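Local coordinates for 11S globulin (Wrightia tinctoria, PDB 5WXU), which probably serves as a hexameric seed storage protein and binds the plant hormone auxin (indole-3-acetic acid), at residues 364-367 against 373-376; 79-84 against 195-200. All coordinates share one frame; numbering follows the deposited sequence.

Contact 1: 364-367 against 373-376; sequences RLQV and STVY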
loop_
_atom_site.group_PDB
_atom_site.type_symbol
_atom_site.label_atom_id
_atom_site.label_comp_id
_atom_site.label_asym_id
_atom_site.label_seq_id
_atom_site.Cartn_x
_atom_site.Cartn_y
_atom_site.Cartn_z
ATOM N N ARG B 364 18.417 34.998 16.337
ATOM C CA ARG B 364 17.523 35.834 15.615
ATOM C C ARG B 364 16.727 34.951 14.635
ATOM O O ARG B 364 17.290 34.143 13.958
ATOM C CB ARG B 364 18.309 36.828 14.752
ATOM C CG ARG B 364 17.491 37.832 13.990
ATOM C CD ARG B 364 18.370 38.807 13.194
ATOM N NE ARG B 364 17.608 39.703 12.346
ATOM C CZ ARG B 364 18.120 40.583 11.492
ATOM N NH1 ARG B 364 19.438 40.702 11.327
ATOM N NH2 ARG B 364 17.313 41.321 10.784
ATOM N N LEU B 365 15.433 35.167 14.611
ATOM C CA LEU B 365 14.483 34.574 13.683
ATOM C C LEU B 365 13.808 35.689 12.856
ATOM O O LEU B 365 13.273 36.645 13.368
ATOM C CB LEU B 365 13.445 33.738 14.467
ATOM C CG LEU B 365 12.255 33.230 13.630
ATOM C CD1 LEU B 365 12.693 32.095 12.724
ATOM C CD2 LEU B 365 11.162 32.791 14.593
ATOM N N GLN B 366 13.825 35.540 11.555
ATOM C CA GLN B 366 12.966 36.318 10.683
ATOM C C GLN B 366 12.006 35.422 9.914
ATOM O O GLN B 366 12.397 34.349 9.425
ATOM C CB GLN B 366 13.762 37.177 9.748
ATOM C CG GLN B 366 12.884 38.020 8.865
ATOM C CD GLN B 366 13.580 39.170 8.233
ATOM O OE1 GLN B 366 14.695 39.033 7.709
ATOM N NE2 GLN B 366 12.895 40.333 8.229
ATOM N N VAL B 367 10.757 35.850 9.892
ATOM C CA VAL B 367 9.708 35.134 9.176
ATOM C C VAL B 367 9.018 36.081 8.210
ATOM O O VAL B 367 8.673 37.230 8.594
ATOM C CB VAL B 367 8.659 34.614 10.109
ATOM C CG1 VAL B 367 7.651 33.737 9.355
ATOM C CG2 VAL B 367 9.290 33.833 11.229
ATOM N N SER B 373 5.481 43.474 4.400
ATOM C CA SER B 373 6.088 43.629 5.731
ATOM C C SER B 373 6.346 42.261 6.407
ATOM O O SER B 373 5.515 41.342 6.335
ATOM C CB SER B 373 5.159 44.448 6.658
ATOM O OG SER B 373 4.512 45.523 5.964
ATOM N N THR B 374 7.447 42.207 7.139
ATOM C CA THR B 374 7.831 41.056 7.923
ATOM C C THR B 374 6.812 40.594 8.990
ATOM O O THR B 374 6.159 41.390 9.695
ATOM C CB THR B 374 9.220 41.241 8.561
ATOM O OG1 THR B 374 9.697 39.983 9.046
ATOM C CG2 THR B 374 9.244 42.162 9.685
ATOM N N VAL B 375 6.732 39.282 9.138
ATOM C CA VAL B 375 5.797 38.673 10.014
ATOM C C VAL B 375 6.394 38.582 11.423
ATOM O O VAL B 375 5.680 38.648 12.415
ATOM C CB VAL B 375 5.423 37.291 9.390
ATOM C CG1 VAL B 375 4.891 36.341 10.415
ATOM C CG2 VAL B 375 4.444 37.525 8.268
ATOM N N TYR B 376 7.712 38.413 11.507
ATOM C CA TYR B 376 8.440 38.473 12.779
ATOM C C TYR B 376 9.890 38.746 12.438
ATOM O O TYR B 376 10.449 38.167 11.487
ATOM C CB TYR B 376 8.340 37.187 13.628
ATOM C CG TYR B 376 9.057 37.265 14.938
ATOM C CD1 TYR B 376 8.579 38.100 15.957
ATOM C CD2 TYR B 376 10.289 36.639 15.167
ATOM C CE1 TYR B 376 9.224 38.204 17.172
ATOM C CE2 TYR B 376 10.932 36.723 16.413
ATOM C CZ TYR B 376 10.422 37.564 17.405
ATOM O OH TYR B 376 11.058 37.693 18.656
#
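Val-367 and Tyr-376 meet as an antiparallel hydrogen-bonded pair, their CA atoms 5.1 Å apart, and Val-367 N donates to Tyr-376 O at 2.8 Å. The return side is distorted. Two residues, Val-375 and Tyr-376, stand opposite the single Val-367, which makes this a classic beta bulge, and Val-367 O accepts from the two successive amides: Val-375 N at 2.9 Å and, longer, Tyr-376 N at 3.3 Å. A third donor, Thr-374 OG1, reaches Val-367 O at 3.0 Å from above the carbonyl plane (37° out of it). With OG1 anti to its own amide nitrogen (chi1 -166°), Thr-374 brings that hydroxyl in beside the strand. The hydroxyl in turn receives a weak bond from Gln-366, whose NE2 lies 3.3 Å from Thr-374 OG1 at the end of an extended chain that crosses Thr-374 at about a right angle.

Apolar contacts add to this: Val-367 CG1 touches Val-375 CG1, the two side chains meeting at a slant, while the Tyr-376 ring carries its CD2 to within 4.0 Å of Leu-365 CD2. Farther out, Tyr-376 OH bonds to Asp-379 O, which gives the far end of the ring a polar partner. Gln-366 OE1 accepts from Asp-230 N of the second subunit, so this amide bridges two chains. A leucine in place of Gln-366 would probably leave both Thr-374 OG1 and that neighbouring Asp-230 amide without their side-chain partner. Three donors converging on one carbonyl imply that the bulge is held by polar bonds at its kink, and the adjacent Gln-366 links this strand to the second subunit.

Contact 2: 79-84 against 195-200; sequences GIDATR and QNLRRY. With PO4 (phosphate ion), chain N.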
loop_
_atom_site.group_PDB
_atom_site.type_symbol
_atom_site.label_atom_id
_atom_site.label_comp_id
_atom_site.label_asym_id
_atom_site.label_seq_id
_atom_site.Cartn_x
_atom_site.Cartn_y
_atom_site.Cartn_z
ATOM N N GLY B 79 -2.972 24.015 14.523
ATOM C CA GLY B 79 -3.782 22.905 14.901
ATOM C C GLY B 79 -3.195 22.129 16.067
ATOM O O GLY B 79 -3.308 20.920 16.118
ATOM N N ILE B 80 -2.503 22.822 16.971
ATOM C CA ILE B 80 -1.784 22.110 18.024
ATOM C C ILE B 80 -2.087 22.641 19.402
ATOM O O ILE B 80 -2.517 23.813 19.519
ATOM C CB ILE B 80 -0.239 22.083 17.789
ATOM C CG1 ILE B 80 0.390 23.459 17.770
ATOM C CG2 ILE B 80 0.201 21.265 16.563
ATOM C CD1 ILE B 80 1.116 23.675 19.109
ATOM N N ASP B 81 -1.853 21.792 20.403
ATOM C CA ASP B 81 -1.656 22.235 21.804
ATOM C C ASP B 81 -0.237 21.961 22.202
ATOM O O ASP B 81 0.400 20.994 21.729
ATOM C CB ASP B 81 -2.623 21.581 22.761
ATOM C CG ASP B 81 -3.940 22.342 22.809
ATOM O OD1 ASP B 81 -3.944 23.592 22.627
ATOM O OD2 ASP B 81 -4.973 21.711 22.966
ATOM N N ALA B 82 0.291 22.810 23.094
ATOM C CA ALA B 82 1.600 22.636 23.634
ATOM C C ALA B 82 1.565 22.746 25.171
ATOM O O ALA B 82 0.894 23.629 25.756
ATOM C CB ALA B 82 2.547 23.651 23.028
ATOM N N THR B 83 2.187 21.775 25.805
ATOM C CA THR B 83 2.290 21.676 27.260
ATOM C C THR B 83 3.686 21.345 27.698
ATOM O O THR B 83 4.378 20.538 27.080
ATOM C CB THR B 83 1.392 20.574 27.803
ATOM O OG1 THR B 83 0.099 20.692 27.227
ATOM C CG2 THR B 83 1.227 20.661 29.349
ATOM N N ARG B 84 4.114 21.955 28.817
ATOM C CA ARG B 84 5.437 21.630 29.431
ATOM C C ARG B 84 5.160 21.003 30.781
ATOM O O ARG B 84 4.714 21.710 31.724
ATOM C CB ARG B 84 6.365 22.845 29.526
ATOM C CG ARG B 84 7.709 22.550 30.123
ATOM C CD ARG B 84 8.728 23.646 29.811
ATOM N NE ARG B 84 8.367 24.934 30.384
ATOM C CZ ARG B 84 8.635 26.156 29.902
ATOM N NH1 ARG B 84 9.228 26.385 28.700
ATOM N NH2 ARG B 84 8.280 27.233 30.664
ATOM N N GLN B 195 -11.698 20.454 17.624
ATOM C CA GLN B 195 -10.335 20.946 17.701
ATOM C C GLN B 195 -9.972 21.504 19.082
ATOM O O GLN B 195 -9.562 22.685 19.218
ATOM C CB GLN B 195 -10.105 21.994 16.584
ATOM C CG GLN B 195 -10.404 21.451 15.191
ATOM C CD GLN B 195 -9.535 20.229 14.912
ATOM O OE1 GLN B 195 -8.338 20.353 14.827
ATOM N NE2 GLN B 195 -10.132 19.054 14.864
ATOM N N ASN B 196 -10.103 20.648 20.080
ATOM C CA ASN B 196 -9.820 20.976 21.487
ATOM C C ASN B 196 -9.257 19.728 22.110
ATOM O O ASN B 196 -9.733 18.621 21.827
ATOM C CB ASN B 196 -11.084 21.389 22.256
ATOM C CG ASN B 196 -11.747 22.621 21.674
ATOM O OD1 ASN B 196 -12.733 22.512 20.879
ATOM N ND2 ASN B 196 -11.171 23.788 21.959
ATOM N N LEU B 197 -8.219 19.885 22.953
ATOM C CA LEU B 197 -7.654 18.730 23.616
ATOM C C LEU B 197 -8.461 18.255 24.816
ATOM O O LEU B 197 -8.809 19.091 25.695
ATOM C CB LEU B 197 -6.227 19.061 24.075
ATOM C CG LEU B 197 -5.442 17.970 24.737
ATOM C CD1 LEU B 197 -5.185 16.820 23.761
ATOM C CD2 LEU B 197 -4.106 18.516 25.255
ATOM N N ARG B 198 -8.647 16.943 24.903
ATOM C CA ARG B 198 -9.118 16.249 26.072
ATOM C C ARG B 198 -8.019 15.509 26.735
ATOM O O ARG B 198 -7.173 14.853 26.070
ATOM C CB ARG B 198 -10.198 15.199 25.751
ATOM C CG ARG B 198 -11.586 15.704 25.478
ATOM C CD ARG B 198 -11.766 16.258 24.131
ATOM N NE ARG B 198 -13.180 16.492 23.777
ATOM C CZ ARG B 198 -13.506 17.271 22.788
ATOM N NH1 ARG B 198 -12.569 17.871 22.091
ATOM N NH2 ARG B 198 -14.772 17.504 22.500
ATOM N N ARG B 199 -7.964 15.600 28.080
ATOM C CA ARG B 199 -7.060 14.778 28.865
ATOM C C ARG B 199 -7.828 13.963 29.850
ATOM O O ARG B 199 -8.374 14.492 30.798
ATOM C CB ARG B 199 -5.989 15.603 29.618
ATOM C CG ARG B 199 -5.215 16.577 28.697
ATOM C CD ARG B 199 -4.207 17.406 29.508
ATOM N NE ARG B 199 -4.020 18.741 28.952
ATOM C CZ ARG B 199 -2.856 19.251 28.576
ATOM N NH1 ARG B 199 -1.711 18.542 28.631
ATOM N NH2 ARG B 199 -2.858 20.492 28.098
ATOM N N TYR B 200 -7.843 12.651 29.622
ATOM C CA TYR B 200 -8.656 11.727 30.370
ATOM C C TYR B 200 -7.715 10.936 31.234
ATOM O O TYR B 200 -6.984 10.120 30.757
ATOM C CB TYR B 200 -9.521 10.847 29.448
ATOM C CG TYR B 200 -10.755 11.592 28.866
ATOM C CD1 TYR B 200 -10.980 12.979 29.092
ATOM C CD2 TYR B 200 -11.703 10.939 28.160
ATOM C CE1 TYR B 200 -12.067 13.638 28.541
ATOM C CE2 TYR B 200 -12.781 11.597 27.568
ATOM C CZ TYR B 200 -12.998 12.930 27.772
ATOM O OH TYR B 200 -14.147 13.568 27.246
HETATM P P PO4 N . -1.170 14.405 28.631
HETATM O O1 PO4 N . -2.624 13.887 29.095
HETATM O O2 PO4 N . 0.043 13.490 28.654
HETATM O O3 PO4 N . -1.213 14.558 27.105
HETATM O O4 PO4 N . -0.817 15.847 29.003
HETATM O O HOH W 1 -7.284 22.510 23.286
#
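Asp-81 and Leu-197 mark the nearest approach of the two backbones, at 7.2 Å between CA atoms, too wide for strand pairing, so side chains span the gap. From 79-84, Asp-81 and Thr-83 point across; from 195-200, Leu-197 and Arg-199 come to meet them.

Arg-199 and Thr-83 approach from opposite directions. The guanidinium turns its end to the threonine and grips a single oxygen with two nitrogens: Arg-199 NH1 and NH2 each lie 3.1 Å from Thr-83 OG1, which sits almost in the guanidinium plane. Neither bond is straight (145° and 149° at the hydrogens), as expected when two donors share one acceptor. With OG1 opposite its carbonyl carbon and beside its amide nitrogen (chi1 -47°), Thr-83 holds that oxygen out toward the arginine. Arg-199 NH1 has a second partner, bonding to O4 of a phosphate ion at 2.9 Å, again at the guanidinium edge; these in-plane bonds probably set the rotation of the group. One face of that plane is covered by Leu-197 CD2, 3.5 Å above its centre.

At the other end, Asp-81 OD2 packs closely on Leu-197 CB, 3.1 Å away. A bridging water donates to Asp-81 OD2 and accepts from Leu-197 N at 2.8 Å, satisfying a buried carboxylate oxygen and a buried amide together. The Asp-81 carboxylate may also feel the positive charge of Arg-199, although they do not touch.

The phosphate, probably from the crystallisation liquor, is also hydrogen-bonded by the side chains of Ser-96, Asn-98, His-85 and His-168. Strand 80-87, entered from helix 73-78 through Gly-79, runs between strands 63-67 and 178-185 in one sheet of the cupin fold; strand 198-201 belongs to the other sheet, between strands 91-98 and 221-224.

Contact 1 lies in the C-terminal cupin half of the chain and contact 2 in the N-terminal one; their centres are 27 Å apart and their nearest atoms about 14 Å, so they do not touch. Bridges nevertheless run between the two halves of the chain: Arg-84 of contact 2 bonds to Tyr-357 and Gly-383, and Val-375 and Tyr-376 of contact 1 pack on Val-49. In the assembly, Tyr-200 bonds to Ser-370 of the third subunit, in the loop between the two segments of that copy's contact 1. Both contacts also meet the second subunit. Neither lies at the auxin pocket of Gly-119, Cys-120 and Pro-121, nor at Arg-427, which also binds auxin in a structure of this protein.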